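Local structure of penicillin-binding protein PbpB (Mycobacterium tuberculosis, 6KGS) at residues G477-I482 and V493-F498; L291-S296 and S325-L330; S269-V274 and D343-F348. The protein synthesises cross-linked peptidoglycan from lipid intermediates, using a penicillin-sensitive transpeptidase domain to join the peptide subunits. All coordinates share one frame; numbering follows the deposited sequence.

All three contacts belong to the penicillin-binding transpeptidase domain, and each has one segment that touches the same bound carbapenem. Contact 3 is fully buried: a helix behind the acylated serine meets another helix through aliphatic and aromatic side chains. Contacts 1 and 2 are partly buried. Contact 1 joins two neighbouring strands of the antiparallel sheet by backbone hydrogen bonds, whereas contact 2 sets a loop against a helix start by van der Waals contact. Contacts 2 and 3 meet through Lys272, and contacts 1 and 3 through Val270. Contacts 1 and 2 do not touch: their nearest atoms are about 8 Å apart, with the ligand contacting both.

Contact 1: residues G477-I482 and V493-F498; sequences GTAQQI and VYWITF. With MER ((4R,5S)-3-{[(3S,5S)-5-(dimethylcarbamoyl)pyrrolidin-3-yl]sulfanyl}-5-[(2S,3R)-3-hydroxy-1-oxobutan-2-yl]-4-methyl-4,5-d ihydro-1H-pyrrole-2-carboxylic acid), chain B.
Gln481 lays its side chain across the Trp495 indole, with CG over the six-membered ring, 3.5 Å from its centroid, in a CH-pi contact. Beyond CG the chain stays extended, so the amide is stacked on the same ring system, their planes 24° apart. A long, flexible side chain with a flat polar end suits this place: it covers the indole while NE2 hydrogen-bonds Asp516. On the sheet face opposite Trp495 stand Thr478, Gln480, Tyr494 and Ile496. Gln480 CG lies 3.7 Å from Tyr494 CE1, and Thr478 CG2, anti to the backbone N (the OG1 torsion is -58°), rests 3.5 Å from Tyr494 CD1. The same methyl also meets Ile496 CD1 at 3.7 Å.

These side chains stand on adjacent antiparallel strands of the transpeptidase sheet. Gly477 closes the KTG motif of the family, and Thr478 N gives a hydrogen bond of 2.8 Å to MER O6, forming one arm of the oxyanion hole.

Backbone bonds hold the strands in register. Ala479 N reaches Trp495 O at 2.9 Å, and Ala479 O accepts from Trp495 N. At Gly477, beside the ligand, Thr497 OG1 on the next strand comes within 3.1 Å of Gly477 CA, a closeness that the lack of a side chain permits. That hydroxyl is hydrogen-bonded to Pro267 O, while Phe265 packs its ring against Trp495.

Contact 2: residues L291-S296 and S325-L330; sequences LQVPGS and SNVGTL. With MER ((4R,5S)-3-{[(3S,5S)-5-(dimethylcarbamoyl)pyrrolidin-3-yl]sulfanyl}-5-[(2S,3R)-3-hydroxy-1-oxobutan-2-yl]-4-methyl-4,5-d ihydro-1H-pyrrole-2-carboxylic acid), chain B.
Van der Waals contact dominates where Val293 and Pro294 meet Val327. Val293 CG1 lies 3.7 Å from Val327 CG1, and the Pro294 ring offers CD at 3.9 Å from the same methyl. Since Val327 CG1 is anti to its backbone N (chi1 175°), this branch also lies tightly against the loop backbone, 3.2 Å from Pro294 O; CG2 faces Gly295 and Ser296. A short branched valine suits the place because its two methyls serve successive loop residues. Val293 CG1 also lies 3.4 Å from Gly328 N; glycine suits that position because it brings no beta carbon to crowd the Ser325 hydroxyl.

The polar contacts shape the helix start itself. Ser325 is the N-cap: its OG accepts from Gly328 N at 3.0 Å, and also pairs with Asp306. Ser325 O is gripped by the residue one turn on, through both Thr329 N and Thr329 OG1, from opposite faces of the carbonyl plane.

Ligand contact falls to Asn326, the asparagine of the SXN motif begun by Ser324. Its ND2 donates to the hydroxyl oxygen MER O8 at 2.6 Å and also bonds His305 O, while OD1 is probably hydrogen-bonded to Lys272 NZ.

The contacts that cross between loop and helix are all van der Waals and so carry little direction; a polar tie between the two segments runs through Asp306, which bonds Ser325 OG, Val327 N and the backbone of Gly295.

Contact 3: residues S269-V274 and D343-F348; sequences SVNKIV and DMLRKF. With MER ((4R,5S)-3-{[(3S,5S)-5-(dimethylcarbamoyl)pyrrolidin-3-yl]sulfanyl}-5-[(2S,3R)-3-hydroxy-1-oxobutan-2-yl]-4-methyl-4,5-d ihydro-1H-pyrrole-2-carboxylic acid), chain B.
Val274 wedges its two methyls between Met344 and Leu345 of helix 338-347 and Phe348 just after it. CG1, anti to the backbone N (chi1 -180°), points at Met344 CG, 3.7 Å away, and at Leu345 CD2, 4.0 Å away. The other branch, CG2, lies obliquely against the Phe348 ring at 3.8 Å from CD2. Val274 lies antiparallel to both Met344 and Phe348, each side chain pointing past the other. A beta-branched residue fits here because its methyls diverge to meet different neighbours, while Met344 meets it with CG, an unbranched methylene.

A polar residue joins this apolar group at its margin: Asn271 crosses Leu345 at about a right angle, ND2 4.1 Å from CD2, and the same nitrogen is satisfied by Leu380 O. Ile273 turns to helix 390-401, where it touches Tyr397 and Ile400.

The segment 269-274 carries the SXXK motif of penicillin-binding transpeptidases, with Ser269 and Lys272 one turn apart. Ser269 OG is bonded covalently to MER C1 at 1.5 Å, capturing the acyl-enzyme formed by the opened carbapenem. Its own N makes a weak hydrogen bond of 2.9 Å to MER O6, the second arm of the oxyanion hole. Lys272 is extended, and its NZ hydrogen-bonds Ser324 OG. Behind the nucleophile, Val270 touches Thr497 of strand 493-502 and Met393 of helix 390-401.

Contact 1: residues G477-I482 and V493-F498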
loop_
_atom_site.group_PDB
_atom_site.type_symbol
_atom_site.label_atom_id
_atom_site.label_comp_id
_atom_site.label_asym_id
_atom_site.label_seq_id
_atom_site.Cartn_x
_atom_site.Cartn_y
_atom_site.Cartn_z
ATOM N N GLY A 477 -0.226 5.320 -11.558
ATOM C CA GLY A 477 -0.404 4.078 -12.286
ATOM C C GLY A 477 -1.803 3.884 -12.822
ATOM O O GLY A 477 -2.799 4.272 -12.201
ATOM N N THR A 478 -1.866 3.234 -13.980
ATOM C CA THR A 478 -3.098 2.803 -14.631
ATOM C C THR A 478 -2.803 1.436 -15.238
ATOM O O THR A 478 -1.844 1.297 -16.006
ATOM C CB THR A 478 -3.528 3.798 -15.720
ATOM O OG1 THR A 478 -3.691 5.096 -15.138
ATOM C CG2 THR A 478 -4.839 3.376 -16.365
ATOM N N ALA A 479 -3.597 0.427 -14.888
ATOM C CA ALA A 479 -3.375 -0.924 -15.383
ATOM C C ALA A 479 -4.697 -1.519 -15.841
ATOM O O ALA A 479 -5.692 -1.482 -15.101
ATOM C CB ALA A 479 -2.724 -1.824 -14.317
ATOM N N GLN A 480 -4.693 -2.076 -17.054
ATOM C CA GLN A 480 -5.860 -2.770 -17.570
ATOM C C GLN A 480 -6.161 -4.023 -16.757
ATOM O O GLN A 480 -5.259 -4.753 -16.344
ATOM C CB GLN A 480 -5.657 -3.142 -19.033
ATOM C CG GLN A 480 -5.657 -1.967 -20.013
ATOM C CD GLN A 480 -5.269 -2.426 -21.416
ATOM O OE1 GLN A 480 -4.104 -2.385 -21.796
ATOM N NE2 GLN A 480 -6.249 -2.892 -22.175
ATOM N N GLN A 481 -7.442 -4.265 -16.517
ATOM C CA GLN A 481 -7.874 -5.504 -15.889
ATOM C C GLN A 481 -8.221 -6.563 -16.945
ATOM O O GLN A 481 -8.452 -6.258 -18.117
ATOM C CB GLN A 481 -9.071 -5.239 -14.983
ATOM C CG GLN A 481 -8.838 -4.119 -13.981
ATOM C CD GLN A 481 -10.004 -3.932 -13.040
ATOM O OE1 GLN A 481 -10.921 -4.734 -13.025
ATOM N NE2 GLN A 481 -9.977 -2.862 -12.253
ATOM N N ILE A 482 -8.253 -7.821 -16.510
ATOM C CA ILE A 482 -8.554 -8.948 -17.389
ATOM C C ILE A 482 -10.062 -9.103 -17.521
ATOM O O ILE A 482 -10.772 -9.181 -16.516
ATOM C CB ILE A 482 -7.934 -10.250 -16.859
ATOM C CG1 ILE A 482 -6.407 -10.161 -16.811
ATOM C CG2 ILE A 482 -8.422 -11.428 -17.701
ATOM C CD1 ILE A 482 -5.745 -10.418 -18.151
ATOM N N VAL A 493 -11.141 -0.781 -18.711
ATOM C CA VAL A 493 -11.340 -1.121 -17.302
ATOM C C VAL A 493 -9.966 -1.170 -16.638
ATOM O O VAL A 493 -9.096 -1.959 -17.046
ATOM C CB VAL A 493 -12.095 -2.448 -17.141
ATOM C CG1 VAL A 493 -12.317 -2.806 -15.660
ATOM C CG2 VAL A 493 -13.436 -2.388 -17.896
ATOM N N TYR A 494 -9.754 -0.312 -15.642
ATOM C CA TYR A 494 -8.426 -0.122 -15.068
ATOM C C TYR A 494 -8.450 -0.132 -13.549
ATOM O O TYR A 494 -9.439 0.243 -12.915
ATOM C CB TYR A 494 -7.789 1.193 -15.499
ATOM C CG TYR A 494 -7.890 1.507 -16.975
ATOM C CD1 TYR A 494 -6.957 1.014 -17.877
ATOM C CD2 TYR A 494 -8.915 2.317 -17.464
ATOM C CE1 TYR A 494 -7.039 1.321 -19.236
ATOM C CE2 TYR A 494 -9.009 2.626 -18.822
ATOM C CZ TYR A 494 -8.067 2.125 -19.698
ATOM O OH TYR A 494 -8.151 2.432 -21.040
ATOM N N TRP A 495 -7.343 -0.601 -12.983
ATOM C CA TRP A 495 -6.941 -0.221 -11.648
ATOM C C TRP A 495 -6.147 1.073 -11.750
ATOM O O TRP A 495 -5.277 1.202 -12.612
ATOM C CB TRP A 495 -6.078 -1.306 -11.001
ATOM C CG TRP A 495 -6.775 -2.603 -10.676
ATOM C CD1 TRP A 495 -7.719 -2.825 -9.699
ATOM C CD2 TRP A 495 -6.525 -3.878 -11.285
ATOM N NE1 TRP A 495 -8.088 -4.160 -9.683
ATOM C CE2 TRP A 495 -7.367 -4.827 -10.642
ATOM C CE3 TRP A 495 -5.686 -4.306 -12.314
ATOM C CZ2 TRP A 495 -7.385 -6.171 -10.998
ATOM C CZ3 TRP A 495 -5.703 -5.646 -12.671
ATOM C CH2 TRP A 495 -6.545 -6.566 -12.015
ATOM N N ILE A 496 -6.473 2.041 -10.899
ATOM C CA ILE A 496 -5.723 3.282 -10.750
ATOM C C ILE A 496 -4.940 3.171 -9.449
ATOM O O ILE A 496 -5.483 2.728 -8.427
ATOM C CB ILE A 496 -6.653 4.519 -10.746
ATOM C CG1 ILE A 496 -7.510 4.557 -12.020
ATOM C CG2 ILE A 496 -5.844 5.825 -10.595
ATOM C CD1 ILE A 496 -6.782 4.268 -13.317
ATOM N N THR A 497 -3.666 3.551 -9.486
ATOM C CA THR A 497 -2.761 3.370 -8.359
ATOM C C THR A 497 -1.944 4.631 -8.161
ATOM O O THR A 497 -1.680 5.378 -9.108
ATOM C CB THR A 497 -1.776 2.185 -8.563
ATOM O OG1 THR A 497 -1.104 2.339 -9.818
ATOM C CG2 THR A 497 -2.492 0.837 -8.537
ATOM N N PHE A 498 -1.531 4.850 -6.917
ATOM C CA PHE A 498 -0.557 5.882 -6.609
ATOM C C PHE A 498 0.207 5.403 -5.391
ATOM O O PHE A 498 -0.370 4.748 -4.520
ATOM C CB PHE A 498 -1.195 7.266 -6.331
ATOM C CG PHE A 498 -0.180 8.415 -6.367
ATOM C CD1 PHE A 498 0.628 8.670 -5.289
ATOM C CD2 PHE A 498 -0.002 9.178 -7.515
ATOM C CE1 PHE A 498 1.556 9.695 -5.323
ATOM C CE2 PHE A 498 0.950 10.196 -7.560
ATOM C CZ PHE A 498 1.727 10.443 -6.471
HETATM C C1 MER B . 1.341 3.286 -16.378
HETATM C C2 MER B . -0.142 6.286 -18.176
HETATM C C3 MER B . 1.025 3.318 -17.873
HETATM C C4 MER B . 1.495 4.641 -18.506
HETATM C C5 MER B . 0.794 6.440 -17.252
HETATM O O6 MER B . 0.482 3.269 -15.508
HETATM C C7 MER B . 1.666 2.090 -18.558
HETATM O O8 MER B . 1.304 2.010 -19.943
HETATM C C9 MER B . 1.265 0.756 -17.929
HETATM N N10 MER B . 1.886 5.603 -17.453
HETATM C C11 MER B . 0.716 7.362 -16.102
HETATM O O12 MER B . 1.429 7.069 -15.037
HETATM O O13 MER B . 0.030 8.375 -16.037
HETATM S S14 MER B . -1.687 6.940 -18.121
HETATM C C15 MER B . -1.681 8.621 -18.712
HETATM C C16 MER B . -2.528 8.738 -19.967
HETATM C C17 MER B . -3.693 9.674 -19.651
HETATM C C18 MER B . 0.394 5.407 -19.253
HETATM N N19 MER B . -3.762 9.756 -18.178
HETATM C C20 MER B . -0.712 4.534 -19.814
HETATM C C21 MER B . -2.358 9.581 -17.729
HETATM C C22 MER B . -4.929 9.148 -20.331
HETATM N N23 MER B . -6.048 8.812 -19.650
HETATM O O24 MER B . -4.858 9.077 -21.544
HETATM C C25 MER B . -6.868 9.806 -18.968
HETATM C C26 MER B . -6.567 7.457 -19.615
#

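Contact 2: residues L291-S296 and S325-L330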
loop_
_atom_site.group_PDB
_atom_site.type_symbol
_atom_site.label_atom_id
_atom_site.label_comp_id
_atom_site.label_asym_id
_atom_site.label_seq_id
_atom_site.Cartn_x
_atom_site.Cartn_y
_atom_site.Cartn_z
ATOM N N LEU A 291 18.137 10.964 -22.811
ATOM C CA LEU A 291 17.866 9.799 -23.639
ATOM C C LEU A 291 17.204 10.231 -24.943
ATOM O O LEU A 291 16.876 11.403 -25.150
ATOM C CB LEU A 291 16.973 8.802 -22.889
ATOM C CG LEU A 291 17.388 8.518 -21.432
ATOM C CD1 LEU A 291 16.265 7.849 -20.661
ATOM C CD2 LEU A 291 18.623 7.621 -21.393
ATOM N N GLN A 292 17.019 9.268 -25.832
ATOM C CA GLN A 292 16.265 9.463 -27.066
ATOM C C GLN A 292 15.170 8.409 -27.080
ATOM O O GLN A 292 15.450 7.220 -27.283
ATOM C CB GLN A 292 17.163 9.356 -28.299
ATOM C CG GLN A 292 18.388 10.254 -28.247
ATOM C CD GLN A 292 18.042 11.733 -28.166
ATOM O OE1 GLN A 292 17.226 12.238 -28.928
ATOM N NE2 GLN A 292 18.679 12.436 -27.240
ATOM N N VAL A 293 13.932 8.837 -26.862
ATOM C CA VAL A 293 12.829 7.910 -26.636
ATOM C C VAL A 293 11.849 8.008 -27.807
ATOM O O VAL A 293 11.113 9.000 -27.932
ATOM C CB VAL A 293 12.140 8.194 -25.295
ATOM C CG1 VAL A 293 11.101 7.121 -24.984
ATOM C CG2 VAL A 293 13.214 8.248 -24.195
ATOM N N PRO A 294 11.804 7.013 -28.682
ATOM C CA PRO A 294 10.790 6.994 -29.745
ATOM C C PRO A 294 9.413 6.665 -29.187
ATOM O O PRO A 294 9.257 6.211 -28.053
ATOM C CB PRO A 294 11.287 5.888 -30.687
ATOM C CG PRO A 294 12.082 4.980 -29.822
ATOM C CD PRO A 294 12.746 5.882 -28.792
ATOM N N GLY A 295 8.398 6.896 -30.022
ATOM C CA GLY A 295 7.026 6.685 -29.599
ATOM C C GLY A 295 6.637 5.234 -29.419
ATOM O O GLY A 295 5.659 4.944 -28.724
ATOM N N SER A 296 7.367 4.314 -30.032
ATOM C CA SER A 296 7.055 2.904 -29.860
ATOM C C SER A 296 8.309 2.109 -30.152
ATOM O O SER A 296 9.195 2.577 -30.864
ATOM C CB SER A 296 5.905 2.465 -30.776
ATOM O OG SER A 296 6.216 2.730 -32.131
ATOM N N SER A 325 6.970 7.262 -19.334
ATOM C CA SER A 325 7.188 6.723 -20.682
ATOM C C SER A 325 7.448 5.218 -20.629
ATOM O O SER A 325 8.395 4.773 -19.976
ATOM C CB SER A 325 8.355 7.443 -21.353
ATOM O OG SER A 325 8.778 6.773 -22.532
ATOM N N ASN A 326 6.595 4.435 -21.301
ATOM C CA ASN A 326 6.794 2.989 -21.388
ATOM C C ASN A 326 8.032 2.646 -22.208
ATOM O O ASN A 326 8.825 1.779 -21.823
ATOM C CB ASN A 326 5.564 2.316 -22.009
ATOM C CG ASN A 326 4.349 2.372 -21.114
ATOM O OD1 ASN A 326 4.471 2.514 -19.894
ATOM N ND2 ASN A 326 3.159 2.248 -21.714
ATOM N N VAL A 327 8.189 3.293 -23.364
ATOM C CA VAL A 327 9.354 3.056 -24.215
ATOM C C VAL A 327 10.638 3.361 -23.451
ATOM O O VAL A 327 11.575 2.550 -23.420
ATOM C CB VAL A 327 9.249 3.895 -25.504
ATOM C CG1 VAL A 327 10.520 3.756 -26.354
ATOM C CG2 VAL A 327 7.982 3.501 -26.296
ATOM N N GLY A 328 10.698 4.533 -22.817
ATOM C CA GLY A 328 11.879 4.868 -22.039
ATOM C C GLY A 328 12.133 3.875 -20.920
ATOM O O GLY A 328 13.281 3.507 -20.640
ATOM N N THR A 329 11.061 3.404 -20.284
ATOM C CA THR A 329 11.227 2.438 -19.204
ATOM C C THR A 329 11.811 1.139 -19.732
ATOM O O THR A 329 12.715 0.557 -19.117
ATOM C CB THR A 329 9.883 2.207 -18.524
ATOM O OG1 THR A 329 9.476 3.416 -17.868
ATOM C CG2 THR A 329 9.967 1.078 -17.507
ATOM N N LEU A 330 11.334 0.690 -20.900
ATOM C CA LEU A 330 11.800 -0.586 -21.449
ATOM C C LEU A 330 13.216 -0.481 -22.006
ATOM O O LEU A 330 14.002 -1.432 -21.900
ATOM C CB LEU A 330 10.828 -1.080 -22.514
ATOM C CG LEU A 330 9.521 -1.614 -21.916
ATOM C CD1 LEU A 330 8.551 -2.029 -23.018
ATOM C CD2 LEU A 330 9.849 -2.782 -21.009
HETATM C C1 MER B . 1.341 3.286 -16.378
HETATM C C2 MER B . -0.142 6.286 -18.176
HETATM C C3 MER B . 1.025 3.318 -17.873
HETATM C C4 MER B . 1.495 4.641 -18.506
HETATM C C5 MER B . 0.794 6.440 -17.252
HETATM O O6 MER B . 0.482 3.269 -15.508
HETATM C C7 MER B . 1.666 2.090 -18.558
HETATM O O8 MER B . 1.304 2.010 -19.943
HETATM C C9 MER B . 1.265 0.756 -17.929
HETATM N N10 MER B . 1.886 5.603 -17.453
HETATM C C11 MER B . 0.716 7.362 -16.102
HETATM O O12 MER B . 1.429 7.069 -15.037
HETATM O O13 MER B . 0.030 8.375 -16.037
HETATM S S14 MER B . -1.687 6.940 -18.121
HETATM C C15 MER B . -1.681 8.621 -18.712
HETATM C C16 MER B . -2.528 8.738 -19.967
HETATM C C17 MER B . -3.693 9.674 -19.651
HETATM C C18 MER B . 0.394 5.407 -19.253
HETATM N N19 MER B . -3.762 9.756 -18.178
HETATM C C20 MER B . -0.712 4.534 -19.814
HETATM C C21 MER B . -2.358 9.581 -17.729
HETATM C C22 MER B . -4.929 9.148 -20.331
HETATM N N23 MER B . -6.048 8.812 -19.650
HETATM O O24 MER B . -4.858 9.077 -21.544
HETATM C C25 MER B . -6.868 9.806 -18.968
HETATM C C26 MER B . -6.567 7.457 -19.615
#

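Contact 3: residues S269-V274 and D343-F348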
loop_
_atom_site.group_PDB
_atom_site.type_symbol
_atom_site.label_atom_id
_atom_site.label_comp_id
_atom_site.label_asym_id
_atom_site.label_seq_id
_atom_site.Cartn_x
_atom_site.Cartn_y
_atom_site.Cartn_z
ATOM N N SER A 269 2.072 1.436 -13.880
ATOM C CA SER A 269 3.341 2.171 -13.875
ATOM C C SER A 269 3.907 2.425 -12.479
ATOM O O SER A 269 5.085 2.801 -12.360
ATOM C CB SER A 269 3.151 3.498 -14.592
ATOM O OG SER A 269 2.738 3.264 -15.915
ATOM N N VAL A 270 3.115 2.237 -11.421
ATOM C CA VAL A 270 3.683 2.283 -10.071
ATOM C C VAL A 270 4.805 1.255 -9.921
ATOM O O VAL A 270 5.761 1.478 -9.170
ATOM C CB VAL A 270 2.557 2.116 -9.025
ATOM C CG1 VAL A 270 3.113 1.879 -7.637
ATOM C CG2 VAL A 270 1.691 3.382 -9.002
ATOM N N ASN A 271 4.751 0.147 -10.669
ATOM C CA ASN A 271 5.862 -0.800 -10.636
ATOM C C ASN A 271 7.171 -0.221 -11.177
ATOM O O ASN A 271 8.221 -0.828 -10.980
ATOM C CB ASN A 271 5.498 -2.058 -11.416
ATOM C CG ASN A 271 6.224 -3.300 -10.908
ATOM O OD1 ASN A 271 6.285 -3.541 -9.704
ATOM N ND2 ASN A 271 6.780 -4.090 -11.821
ATOM N N LYS A 272 7.156 0.933 -11.844
ATOM C CA LYS A 272 8.385 1.355 -12.492
ATOM C C LYS A 272 9.469 1.739 -11.496
ATOM O O LYS A 272 10.617 1.953 -11.900
ATOM C CB LYS A 272 8.095 2.503 -13.455
ATOM C CG LYS A 272 7.254 2.084 -14.657
ATOM C CD LYS A 272 6.974 3.281 -15.572
ATOM C CE LYS A 272 6.079 2.897 -16.749
ATOM N NZ LYS A 272 5.863 4.071 -17.664
ATOM N N ILE A 273 9.137 1.807 -10.208
ATOM C CA ILE A 273 10.147 1.985 -9.174
ATOM C C ILE A 273 11.169 0.849 -9.194
ATOM O O ILE A 273 12.329 1.047 -8.810
ATOM C CB ILE A 273 9.466 2.092 -7.802
ATOM C CG1 ILE A 273 10.438 2.624 -6.758
ATOM C CG2 ILE A 273 8.872 0.724 -7.354
ATOM C CD1 ILE A 273 9.911 2.519 -5.345
ATOM N N VAL A 274 10.767 -0.355 -9.612
ATOM C CA VAL A 274 11.740 -1.439 -9.701
ATOM C C VAL A 274 12.794 -1.127 -10.769
ATOM O O VAL A 274 14.003 -1.201 -10.507
ATOM C CB VAL A 274 11.032 -2.784 -9.929
ATOM C CG1 VAL A 274 12.061 -3.951 -10.026
ATOM C CG2 VAL A 274 10.056 -3.031 -8.756
ATOM N N ASP A 343 15.701 -10.368 -10.310
ATOM C CA ASP A 343 16.278 -10.388 -8.975
ATOM C C ASP A 343 15.779 -9.208 -8.137
ATOM O O ASP A 343 15.477 -9.361 -6.947
ATOM C CB ASP A 343 17.804 -10.399 -9.069
ATOM C CG ASP A 343 18.462 -10.327 -7.716
ATOM O OD1 ASP A 343 18.322 -11.303 -6.948
ATOM O OD2 ASP A 343 19.108 -9.298 -7.410
ATOM N N MET A 344 15.669 -8.026 -8.741
ATOM C CA MET A 344 15.249 -6.847 -7.986
ATOM C C MET A 344 13.767 -6.935 -7.585
ATOM O O MET A 344 13.398 -6.570 -6.459
ATOM C CB MET A 344 15.555 -5.604 -8.819
ATOM C CG MET A 344 15.242 -4.264 -8.156
ATOM S SD MET A 344 16.406 -3.850 -6.880
ATOM C CE MET A 344 17.872 -3.444 -7.830
ATOM N N LEU A 345 12.909 -7.422 -8.494
ATOM C CA LEU A 345 11.535 -7.792 -8.152
ATOM C C LEU A 345 11.463 -8.599 -6.860
ATOM O O LEU A 345 10.660 -8.303 -5.967
ATOM C CB LEU A 345 10.912 -8.613 -9.287
ATOM C CG LEU A 345 10.446 -7.927 -10.561
ATOM C CD1 LEU A 345 9.985 -8.966 -11.547
ATOM C CD2 LEU A 345 9.335 -6.920 -10.266
ATOM N N ARG A 346 12.275 -9.657 -6.758
ATOM C CA ARG A 346 12.239 -10.492 -5.559
ATOM C C ARG A 346 12.739 -9.736 -4.329
ATOM O O ARG A 346 12.165 -9.872 -3.239
ATOM C CB ARG A 346 13.058 -11.766 -5.771
ATOM C CG ARG A 346 12.599 -12.627 -6.942
ATOM C CD ARG A 346 11.187 -13.143 -6.745
ATOM N NE ARG A 346 11.084 -14.123 -5.662
ATOM C CZ ARG A 346 9.946 -14.726 -5.311
ATOM N NH1 ARG A 346 8.805 -14.445 -5.949
ATOM N NH2 ARG A 346 9.948 -15.602 -4.316
ATOM N N LYS A 347 13.816 -8.955 -4.471
ATOM C CA LYS A 347 14.325 -8.197 -3.324
ATOM C C LYS A 347 13.290 -7.205 -2.796
ATOM O O LYS A 347 13.198 -6.970 -1.584
ATOM C CB LYS A 347 15.607 -7.449 -3.696
ATOM C CG LYS A 347 16.803 -8.329 -3.934
ATOM C CD LYS A 347 18.077 -7.524 -3.810
ATOM C CE LYS A 347 18.972 -8.101 -2.718
ATOM N NZ LYS A 347 19.432 -9.485 -3.039
ATOM N N PHE A 348 12.521 -6.586 -3.697
ATOM C CA PHE A 348 11.410 -5.742 -3.267
ATOM C C PHE A 348 10.253 -6.519 -2.619
ATOM O O PHE A 348 9.265 -5.885 -2.238
ATOM C CB PHE A 348 10.878 -4.938 -4.453
ATOM C CG PHE A 348 11.611 -3.652 -4.687
ATOM C CD1 PHE A 348 11.489 -2.601 -3.796
ATOM C CD2 PHE A 348 12.412 -3.481 -5.807
ATOM C CE1 PHE A 348 12.158 -1.387 -4.011
ATOM C CE2 PHE A 348 13.082 -2.281 -6.024
ATOM C CZ PHE A 348 12.949 -1.230 -5.127
HETATM C C1 MER B . 1.341 3.286 -16.378
HETATM C C2 MER B . -0.142 6.286 -18.176
HETATM C C3 MER B . 1.025 3.318 -17.873
HETATM C C4 MER B . 1.495 4.641 -18.506
HETATM C C5 MER B . 0.794 6.440 -17.252
HETATM O O6 MER B . 0.482 3.269 -15.508
HETATM C C7 MER B . 1.666 2.090 -18.558
HETATM O O8 MER B . 1.304 2.010 -19.943
HETATM C C9 MER B . 1.265 0.756 -17.929
HETATM N N10 MER B . 1.886 5.603 -17.453
HETATM C C11 MER B . 0.716 7.362 -16.102
HETATM O O12 MER B . 1.429 7.069 -15.037
HETATM O O13 MER B . 0.030 8.375 -16.037
HETATM S S14 MER B . -1.687 6.940 -18.121
HETATM C C15 MER B . -1.681 8.621 -18.712
HETATM C C16 MER B . -2.528 8.738 -19.967
HETATM C C17 MER B . -3.693 9.674 -19.651
HETATM C C18 MER B . 0.394 5.407 -19.253
HETATM N N19 MER B . -3.762 9.756 -18.178
HETATM C C20 MER B . -0.712 4.534 -19.814
HETATM C C21 MER B . -2.358 9.581 -17.729
HETATM C C22 MER B . -4.929 9.148 -20.331
HETATM N N23 MER B . -6.048 8.812 -19.650
HETATM O O24 MER B . -4.858 9.077 -21.544
HETATM C C25 MER B . -6.868 9.806 -18.968
HETATM C C26 MER B . -6.567 7.457 -19.615
#